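Local coordinates for putative pachytene checkpoint protein 2 (Caenorhabditis elegans, PDB 4XGU) that works as a protein-remodelling AAA+ ATPase, coupling ATP hydrolysis to conformational change in its targets, and probably plays a key role in meiotic chromosome recombination, at the interface of chains A and B. Residues are numbered along the deposited sequence; one frame, centred on the assembly and turned at random. Chains: chain A/B, Putative pachytene checkpoint protein 2.

Contact 1 and contact 2 are neighbouring parts of one surface, the centres of their C-alpha atoms about 6 Å apart, and both use A:Tyr395 and B:Leu159. Chain A supplies helices 324-341 and 390-397 to each, and chain B supplies helix 145-161. Contact 1 is a largely apolar bed along the chain B helix; contact 2 carries on to the end of that helix, where an arginine and a lysine take over. The two surfaces are unlike, so the join is head-to-tail. With six copies in the deposited assembly, this suits the ring expected of AAA+ ATPases, each lid resting on a neighbour.

Contact 1: the interface of chains A and B. Residues chain A 338, 392, 395-396; chain B 152, 155-156, 159.
A:Thr392 and B:Leu159 form the core of this patch, where helix 390-397 of chain A lies against helix 145-161 of chain B. The threonine splits its two branches between different partners. Its hydroxyl OG1 faces leucine methyls, 3.3 Å from CD2 of B:Leu156, and is flanked on another side by CD1 of B:Leu159. Its methyl CG2 instead lies 3.2 Å from the phenol oxygen OH of B:Tyr152, a snug approach in which the two side chains cross at about a right angle. OG1 stands anti to the backbone N (chi1 -171°), which turns the hydroxyl towards the leucines and leaves the methyl for the tyrosine.

B:Leu159 is the fork on the other side. Its branch carbon CG sits 3.6 Å from ring atom CD2 of A:Tyr395, the two side chains sliding past each other in opposite directions. While CD1 goes to the threonine, CD2 reaches past the ring towards CD2 of A:Leu338, 4.0 Å away, and so brings helix 324-341 into the same apolar cluster. CG of B:Leu159 lies anti to its carbonyl carbon (chi1 -74°), a setting that lets the fork straddle the two chain A helices.

Further along, small residues let the backbones come close. The CB of B:Ala155 fits between A:Thr392 and A:Tyr395, 3.9 Å from CB of the tyrosine. Where the chain A helix nears its end, A:Ser396 meets B:Tyr152 at the backbone rather than at the ring, its CB 3.8 Å from the tyrosine CA.

Contact 2: the interface of chains A and B. Residues chain A 341, 343, 395, 401; chain B 158-159, 162.
A:Tyr395 and B:Arg158 meet from regular helical backbone on both sides, whereas B:Lys162 sits one residue beyond helix 145-161, its psi opened to 9°. The arginine brings its terminal nitrogen NH1 down over the middle of the tyrosine ring, 3.1 Å from the ring centroid, in a cation-pi contact. The guanidinium stands steeply on the ring, the planes 74° apart, so the group is applied by one end and does not lie flat. A bend at chi3 (-74°) curls the arginine back over the ring, while CB of B:Arg158 also touches CE2 of A:Tyr395 at 3.8 Å.

On the opposite face A:Val343 of the same chain places CG1 towards the rim, 3.9 Å above the plane, and so backs the ring against the arginine. Were A:Tyr395 an alanine, the guanidinium would probably lose its aromatic seat and be freer to turn, with a gap opening between B:Arg158 and A:Val343.

Alongside, A:Ile341 presses methyl CG2 into the aliphatic chain of B:Lys162, 3.5 Å from its CB, the two side chains crossing at about a right angle. A:Glu401 is poorly ordered, and its carboxylate OE2 lies 4.6 Å from NE of B:Arg158, suggesting at most a loose electrostatic attraction.

The site thus packs against the C-terminal end of chain B's helix 145-161, which precedes strand 174-178 leading into the P-loop; chain A's lid contributes the end of helix 324-341, A:Tyr395 of helix 390-397 and nearby loops.

Contact 1: the interface of chains A and B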
# COMPACT_ATOMS: atom_id res chain seq x y z
N LEU A 338 -46.50 -9.59 -13.02
CA LEU A 338 -47.19 -10.36 -11.99
C LEU A 338 -48.48 -10.95 -12.53
O LEU A 338 -48.90 -12.03 -12.13
CB LEU A 338 -47.48 -9.48 -10.77
CG LEU A 338 -46.30 -8.88 -10.01
CD1 LEU A 338 -46.81 -7.95 -8.92
CD2 LEU A 338 -45.44 -9.98 -9.41
N THR A 392 -41.96 -7.73 -5.04
CA THR A 392 -41.76 -8.90 -4.19
C THR A 392 -42.13 -8.58 -2.74
O THR A 392 -42.42 -9.48 -1.95
CB THR A 392 -40.31 -9.43 -4.27
OG1 THR A 392 -40.23 -10.69 -3.59
CG2 THR A 392 -39.34 -8.47 -3.62
N TYR A 395 -46.00 -8.90 -2.74
CA TYR A 395 -46.42 -10.29 -2.69
C TYR A 395 -46.44 -10.81 -1.26
O TYR A 395 -47.29 -11.62 -0.89
CB TYR A 395 -45.51 -11.16 -3.56
CG TYR A 395 -46.16 -12.44 -4.04
CD1 TYR A 395 -47.51 -12.67 -3.84
CD2 TYR A 395 -45.42 -13.41 -4.70
CE1 TYR A 395 -48.11 -13.84 -4.27
CE2 TYR A 395 -46.01 -14.58 -5.14
CZ TYR A 395 -47.35 -14.79 -4.92
OH TYR A 395 -47.95 -15.96 -5.36
N SER A 396 -45.50 -10.34 -0.44
CA SER A 396 -45.39 -10.81 0.94
C SER A 396 -46.52 -10.26 1.81
O SER A 396 -46.98 -10.94 2.73
CB SER A 396 -44.04 -10.41 1.53
OG SER A 396 -43.96 -9.02 1.73
N TYR B 152 -41.48 -12.76 3.48
CA TYR B 152 -40.74 -12.13 2.39
C TYR B 152 -40.00 -13.16 1.55
O TYR B 152 -40.07 -13.15 0.32
CB TYR B 152 -39.76 -11.09 2.92
CG TYR B 152 -39.17 -10.19 1.86
CD1 TYR B 152 -38.00 -10.53 1.20
CD2 TYR B 152 -39.78 -8.99 1.53
CE1 TYR B 152 -37.45 -9.70 0.23
CE2 TYR B 152 -39.24 -8.15 0.57
CZ TYR B 152 -38.08 -8.52 -0.08
OH TYR B 152 -37.54 -7.69 -1.04
N ALA B 155 -42.11 -15.24 -0.57
CA ALA B 155 -42.51 -14.52 -1.77
C ALA B 155 -41.43 -14.65 -2.84
O ALA B 155 -41.74 -14.86 -4.02
CB ALA B 155 -42.78 -13.07 -1.45
N LEU B 156 -40.17 -14.51 -2.44
CA LEU B 156 -39.05 -14.68 -3.36
C LEU B 156 -39.06 -16.07 -3.97
O LEU B 156 -38.84 -16.23 -5.17
CB LEU B 156 -37.72 -14.43 -2.65
CG LEU B 156 -37.35 -12.98 -2.33
CD1 LEU B 156 -36.03 -12.95 -1.59
CD2 LEU B 156 -37.27 -12.16 -3.60
N LEU B 159 -42.30 -16.55 -6.32
CA LEU B 159 -42.06 -15.87 -7.58
C LEU B 159 -41.07 -16.65 -8.44
O LEU B 159 -41.33 -16.93 -9.61
CB LEU B 159 -41.53 -14.45 -7.34
CG LEU B 159 -42.54 -13.42 -6.85
CD1 LEU B 159 -41.83 -12.14 -6.45
CD2 LEU B 159 -43.56 -13.14 -7.94

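Contact 2: the interface of chains A and B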
# COMPACT_ATOMS: atom_id res chain seq x y z
N ILE A 341 -47.80 -13.97 -14.71
CA ILE A 341 -47.52 -15.10 -13.83
C ILE A 341 -48.79 -15.80 -13.37
O ILE A 341 -48.90 -17.02 -13.46
CB ILE A 341 -46.75 -14.64 -12.59
CG1 ILE A 341 -45.35 -14.17 -12.97
CG2 ILE A 341 -46.67 -15.76 -11.57
CD1 ILE A 341 -44.73 -13.30 -11.92
N VAL A 343 -50.05 -14.28 -10.43
CA VAL A 343 -50.08 -13.64 -9.12
C VAL A 343 -51.22 -12.63 -9.08
O VAL A 343 -52.05 -12.66 -8.17
CB VAL A 343 -48.75 -12.93 -8.79
CG1 VAL A 343 -48.92 -12.02 -7.59
CG2 VAL A 343 -47.66 -13.96 -8.54
N TYR A 395 -46.00 -8.90 -2.74
CA TYR A 395 -46.42 -10.29 -2.69
C TYR A 395 -46.44 -10.81 -1.26
O TYR A 395 -47.29 -11.62 -0.89
CB TYR A 395 -45.51 -11.16 -3.56
CG TYR A 395 -46.16 -12.44 -4.04
CD1 TYR A 395 -47.51 -12.67 -3.84
CD2 TYR A 395 -45.42 -13.41 -4.70
CE1 TYR A 395 -48.11 -13.84 -4.27
CE2 TYR A 395 -46.01 -14.58 -5.14
CZ TYR A 395 -47.35 -14.79 -4.92
OH TYR A 395 -47.95 -15.96 -5.36
N GLU A 401 -52.99 -15.75 -2.11
CA GLU A 401 -52.02 -16.00 -3.17
C GLU A 401 -52.36 -15.28 -4.47
O GLU A 401 -51.49 -14.70 -5.11
CB GLU A 401 -51.89 -17.51 -3.43
CG GLU A 401 -50.53 -18.07 -3.05
CD GLU A 401 -50.45 -19.57 -3.24
OE1 GLU A 401 -51.50 -20.19 -3.51
OE2 GLU A 401 -49.34 -20.13 -3.12
N ARG B 158 -41.71 -18.22 -4.10
CA ARG B 158 -42.93 -18.40 -4.88
C ARG B 158 -42.80 -17.78 -6.27
O ARG B 158 -43.14 -18.41 -7.27
CB ARG B 158 -44.14 -17.79 -4.16
CG ARG B 158 -45.11 -18.81 -3.60
CD ARG B 158 -46.27 -18.15 -2.86
NE ARG B 158 -45.86 -17.61 -1.57
CZ ARG B 158 -46.06 -16.35 -1.18
NH1 ARG B 158 -46.68 -15.50 -1.98
NH2 ARG B 158 -45.66 -15.95 0.02
N LEU B 159 -42.30 -16.55 -6.32
CA LEU B 159 -42.06 -15.87 -7.58
C LEU B 159 -41.07 -16.65 -8.44
O LEU B 159 -41.33 -16.93 -9.61
CB LEU B 159 -41.53 -14.45 -7.34
CG LEU B 159 -42.54 -13.42 -6.85
CD1 LEU B 159 -41.83 -12.14 -6.45
CD2 LEU B 159 -43.56 -13.14 -7.94
N LYS B 162 -42.33 -19.55 -10.10
CA LYS B 162 -43.21 -19.18 -11.20
C LYS B 162 -42.44 -18.55 -12.35
O LYS B 162 -43.04 -18.02 -13.29
CB LYS B 162 -44.30 -18.23 -10.70
CG LYS B 162 -45.34 -18.90 -9.82
CD LYS B 162 -45.97 -17.91 -8.85
CE LYS B 162 -47.06 -18.57 -8.02
NZ LYS B 162 -48.25 -18.93 -8.84